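Local structure of TRAP solute Binding Protein (Uncultured marine bacterium, 5I7I) at residues F43-P46 and W47-V51; G70-P73 and P74-V77. The protein probably captures aromatic acids such as 3-hydroxybenzoate, which it holds in its binding cleft, for delivery to a TRAP-type membrane transporter. All blocks are in the same frame, centred on the assembly; numbering follows the deposited sequence.

Contact 1 of 2, residues F43-P46 and W47-V51; sequences FVKP and WSEKV
K45 and E49, one turn apart on helix 38-54, form an i to i+4 salt bridge in which K45 NZ lies 2.8 Å from E49 OE2. The ammonium meets that oxygen on its syn side, 23° out of the carboxylate plane. An extended chain, CG anti to the backbone N (chi1 172°) and bent only at chi4, brings NZ to it. This helix is the connection of a beta-alpha-beta unit, between strands 25-31 and 59-64. Beneath the ion pair, K45 O accepts twice: from S48 OG at 2.7 Å and from E49 N in the carbonyl plane. The serine hydroxyl thus folds back on its own helix, at least in the conformer described; a second is present. P46, lacking an N-H, kinks the helix by leaving out one bond to the preceding turn, yet its carbonyl still serves K50 N at 2.9 Å. Regular spacing resumes at once, with W47 N bonded to F43 O and S48 N to V44 O. On the buried side, W47 and F43 each set a ring edge-to-face with F240 of strand 237-243, and both touch L266 of helix 264-287; W47 NE1 bonds to N261 O. V51 CG2 sits over one face of the indole of W47, 3.7 Å above the plane near its centre. On the solvent side, a water donates to both P46 O, at 2.8 Å, and E49 OE1, at 3.1 Å.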
loop_
_atom_site.group_PDB
_atom_site.type_symbol
_atom_site.label_atom_id
_atom_site.label_comp_id
_atom_site.label_asym_id
_atom_site.label_seq_id
_atom_site.Cartn_x
_atom_site.Cartn_y
_atom_site.Cartn_z
ATOM N N PHE A 43 9.866 9.578 -2.610
ATOM C CA PHE A 43 10.399 8.361 -2.010
ATOM C C PHE A 43 11.513 7.793 -2.880
ATOM O O PHE A 43 12.681 7.826 -2.477
ATOM C CB PHE A 43 9.315 7.329 -1.659
ATOM C CG PHE A 43 9.885 6.089 -1.071
ATOM C CD1 PHE A 43 10.433 6.099 0.182
ATOM C CD2 PHE A 43 9.958 4.936 -1.815
ATOM C CE1 PHE A 43 11.026 4.941 0.709
ATOM C CE2 PHE A 43 10.558 3.789 -1.300
ATOM C CZ PHE A 43 11.088 3.803 -0.043
ATOM N N VAL A 44 11.199 7.315 -4.080
ATOM C CA VAL A 44 12.227 6.655 -4.885
ATOM C C VAL A 44 13.267 7.658 -5.368
ATOM O O VAL A 44 14.468 7.359 -5.379
ATOM C CB VAL A 44 11.600 5.868 -6.039
ATOM C CG1 VAL A 44 12.699 5.306 -6.964
ATOM C CG2 VAL A 44 10.721 4.728 -5.489
ATOM N N LYS A 45 12.845 8.863 -5.746
ATOM C CA LYS A 45 13.814 9.859 -6.195
ATOM C C LYS A 45 14.806 10.200 -5.099
ATOM O O LYS A 45 16.019 10.096 -5.340
ATOM C CB LYS A 45 13.089 11.084 -6.753
ATOM C CG LYS A 45 14.019 12.257 -7.065
ATOM C CD LYS A 45 13.258 13.394 -7.728
ATOM C CE LYS A 45 14.148 14.583 -8.059
ATOM N NZ LYS A 45 14.589 15.314 -6.848
ATOM N N PRO A 46 14.397 10.580 -3.892
ATOM C CA PRO A 46 15.412 10.829 -2.859
ATOM C C PRO A 46 16.190 9.595 -2.444
ATOM O O PRO A 46 17.380 9.713 -2.112
ATOM C CB PRO A 46 14.620 11.461 -1.702
ATOM C CG PRO A 46 13.168 11.167 -2.009
ATOM C CD PRO A 46 13.050 11.016 -3.482
ATOM N N TRP A 47 15.571 8.410 -2.459
ATOM C CA TRP A 47 16.323 7.188 -2.197
ATOM C C TRP A 47 17.451 7.059 -3.207
ATOM O O TRP A 47 18.612 6.786 -2.853
ATOM C CB TRP A 47 15.380 5.975 -2.259
ATOM C CG TRP A 47 16.014 4.671 -1.975
ATOM C CD1 TRP A 47 16.167 4.096 -0.767
ATOM C CD2 TRP A 47 16.558 3.756 -2.937
ATOM N NE1 TRP A 47 16.800 2.877 -0.897
ATOM C CE2 TRP A 47 17.043 2.650 -2.228
ATOM C CE3 TRP A 47 16.679 3.774 -4.328
ATOM C CZ2 TRP A 47 17.662 1.570 -2.859
ATOM C CZ3 TRP A 47 17.278 2.697 -4.957
ATOM C CH2 TRP A 47 17.761 1.614 -4.222
ATOM N N SER A 48 17.129 7.260 -4.478
ATOM C CA SER A 48 18.135 7.132 -5.521
ATOM C C SER A 48 19.224 8.183 -5.371
ATOM O O SER A 48 20.388 7.908 -5.669
ATOM C CB SER A 48 17.471 7.195 -6.895
ATOM O OG SER A 48 17.128 8.520 -7.248
ATOM N N GLU A 49 18.877 9.380 -4.892
ATOM C CA GLU A 49 19.892 10.417 -4.687
ATOM C C GLU A 49 20.817 10.073 -3.532
ATOM O O GLU A 49 22.017 10.380 -3.582
ATOM C CB GLU A 49 19.227 11.756 -4.415
ATOM C CG GLU A 49 18.501 12.295 -5.601
ATOM C CD GLU A 49 17.504 13.384 -5.256
ATOM O OE1 GLU A 49 17.196 13.568 -4.056
ATOM O OE2 GLU A 49 17.045 14.060 -6.203
ATOM N N LYS A 50 20.268 9.481 -2.464
ATOM C CA LYS A 50 21.099 9.067 -1.344
ATOM C C LYS A 50 22.025 7.936 -1.766
ATOM O O LYS A 50 23.212 7.927 -1.404
ATOM C CB LYS A 50 20.204 8.688 -0.156
ATOM C CG LYS A 50 20.943 8.263 1.131
ATOM C CD LYS A 50 19.949 8.040 2.309
ATOM C CE LYS A 50 20.628 7.590 3.617
ATOM N NZ LYS A 50 21.354 6.289 3.497
ATOM N N VAL A 51 21.499 6.991 -2.561
ATOM C CA VAL A 51 22.301 5.885 -3.075
ATOM C C VAL A 51 23.401 6.403 -3.996
ATOM O O VAL A 51 24.546 5.924 -3.954
ATOM C CB VAL A 51 21.399 4.849 -3.774
ATOM C CG1 VAL A 51 22.220 3.868 -4.614
ATOM C CG2 VAL A 51 20.579 4.071 -2.745
HETATM O O HOH W 1 18.204 12.341 -1.395
#

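Contact 2 of 2, residues G70-P73 and P74-V77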
loop_
_atom_site.group_PDB
_atom_site.type_symbol
_atom_site.label_atom_id
_atom_site.label_comp_id
_atom_site.label_asym_id
_atom_site.label_seq_id
_atom_site.Cartn_x
_atom_site.Cartn_y
_atom_site.Cartn_z
ATOM N N GLY A 70 7.013 -0.745 -20.101
ATOM C CA GLY A 70 6.058 -1.666 -20.680
ATOM C C GLY A 70 5.397 -2.531 -19.628
ATOM O O GLY A 70 5.908 -2.729 -18.532
ATOM N N GLY A 71 4.248 -3.082 -19.995
ATOM C CA GLY A 71 3.486 -3.928 -19.102
ATOM C C GLY A 71 2.447 -3.182 -18.300
ATOM O O GLY A 71 2.273 -1.963 -18.368
ATOM N N LYS A 72 1.745 -3.959 -17.499
ATOM C CA LYS A 72 0.709 -3.489 -16.604
ATOM C C LYS A 72 1.152 -3.651 -15.157
ATOM O O LYS A 72 2.082 -4.408 -14.868
ATOM C CB LYS A 72 -0.574 -4.294 -16.838
ATOM C CG LYS A 72 -1.083 -4.162 -18.253
ATOM C CD LYS A 72 -2.325 -4.975 -18.497
ATOM C CE LYS A 72 -2.809 -4.751 -19.911
ATOM N NZ LYS A 72 -3.517 -5.940 -20.440
ATOM N N PRO A 73 0.519 -2.957 -14.218
ATOM C CA PRO A 73 1.046 -2.903 -12.861
ATOM C C PRO A 73 1.254 -4.262 -12.209
ATOM O O PRO A 73 2.242 -4.430 -11.476
ATOM C CB PRO A 73 0.007 -2.059 -12.116
ATOM C CG PRO A 73 -0.451 -1.082 -13.161
ATOM C CD PRO A 73 -0.536 -1.946 -14.424
ATOM N N PRO A 74 0.387 -5.259 -12.412
ATOM C CA PRO A 74 0.638 -6.551 -11.751
ATOM C C PRO A 74 1.913 -7.212 -12.216
ATOM O O PRO A 74 2.439 -8.074 -11.510
ATOM C CB PRO A 74 -0.594 -7.390 -12.109
ATOM C CG PRO A 74 -1.629 -6.403 -12.455
ATOM C CD PRO A 74 -0.886 -5.280 -13.142
ATOM N N GLN A 75 2.434 -6.830 -13.377
ATOM C CA GLN A 75 3.635 -7.462 -13.903
ATOM C C GLN A 75 4.920 -6.953 -13.262
ATOM O O GLN A 75 5.968 -7.575 -13.469
ATOM C CB GLN A 75 3.715 -7.284 -15.409
ATOM C CG GLN A 75 2.554 -7.864 -16.139
ATOM C CD GLN A 75 2.679 -7.683 -17.606
ATOM O OE1 GLN A 75 2.232 -6.674 -18.146
ATOM N NE2 GLN A 75 3.320 -8.637 -18.269
ATOM N N LEU A 76 4.866 -5.860 -12.499
ATOM C CA LEU A 76 6.085 -5.319 -11.909
ATOM C C LEU A 76 6.828 -6.365 -11.086
ATOM O O LEU A 76 8.056 -6.473 -11.176
ATOM C CB LEU A 76 5.779 -4.070 -11.080
ATOM C CG LEU A 76 5.395 -2.829 -11.882
ATOM C CD1 LEU A 76 4.728 -1.792 -10.970
ATOM C CD2 LEU A 76 6.620 -2.259 -12.576
ATOM N N VAL A 77 6.118 -7.167 -10.294
ATOM C CA VAL A 77 6.806 -8.185 -9.495
ATOM C C VAL A 77 7.480 -9.220 -10.386
ATOM O O VAL A 77 8.557 -9.731 -10.047
ATOM C CB VAL A 77 5.889 -8.847 -8.446
ATOM C CG1 VAL A 77 5.560 -7.877 -7.334
ATOM C CG2 VAL A 77 4.618 -9.383 -9.070
HETATM O O HOH W 2 3.250 -5.608 -9.198
#
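Q75 holds CG beside its backbone N (chi1 -59°) and extends through chi2, which carries its amide back to the preceding loop; chi3 of -89° then turns OE1 to K72 N, 2.8 Å away with an N-H...O angle of 161°. The return bond, Q75 N to K72 O at 2.9 Å, comes from above the carbonyl plane. One side-chain-to-backbone bond and one backbone bond thus link K72 and Q75 at the turn leading into helix 76-82. G71 CA sits 3.2 Å from Q75 OE1, and a CB on G71 would collide with that oxygen, although the backbone angles alone exclude one, against G70 O. P73 and P74 lie side by side, P73 CB only 3.5 Å from P74 CD, a tight carbon pair. P73 O receives L76 N at 3.2 Å and also a water. P73 also touches the pocket residue Y94, while L76 packs on V88 and T90 of strand 87-91. An alanine in place of Q75 removes the acceptor of K72 N, and the loop before the turn would probably be less firmly held. Because neither proline has an N-H to donate, the turn depends on the amides of K72, Q75 and L76 for its hydrogen bonds.

Contact 1 comes first along the chain, within helix 38-54; strand 59-64 follows, and contact 2 then occupies the loop and the start of helix 76-82. Their centres are 22 Å apart and their nearest atoms about 10 Å, so they do not touch. What they share is the five-stranded mixed sheet: contact 1 packs on strands 59-64 and 237-243, contact 2 on strand 87-91. The side chains of F43 and P73 lie about 10 Å and about 9 Å from the bound 3-hydroxybenzoate. Neither residue is in the pocket itself; P73 reaches it through Y94, whereas contact 1 is packing of helix 38-54 on the sheet and on helix 264-287.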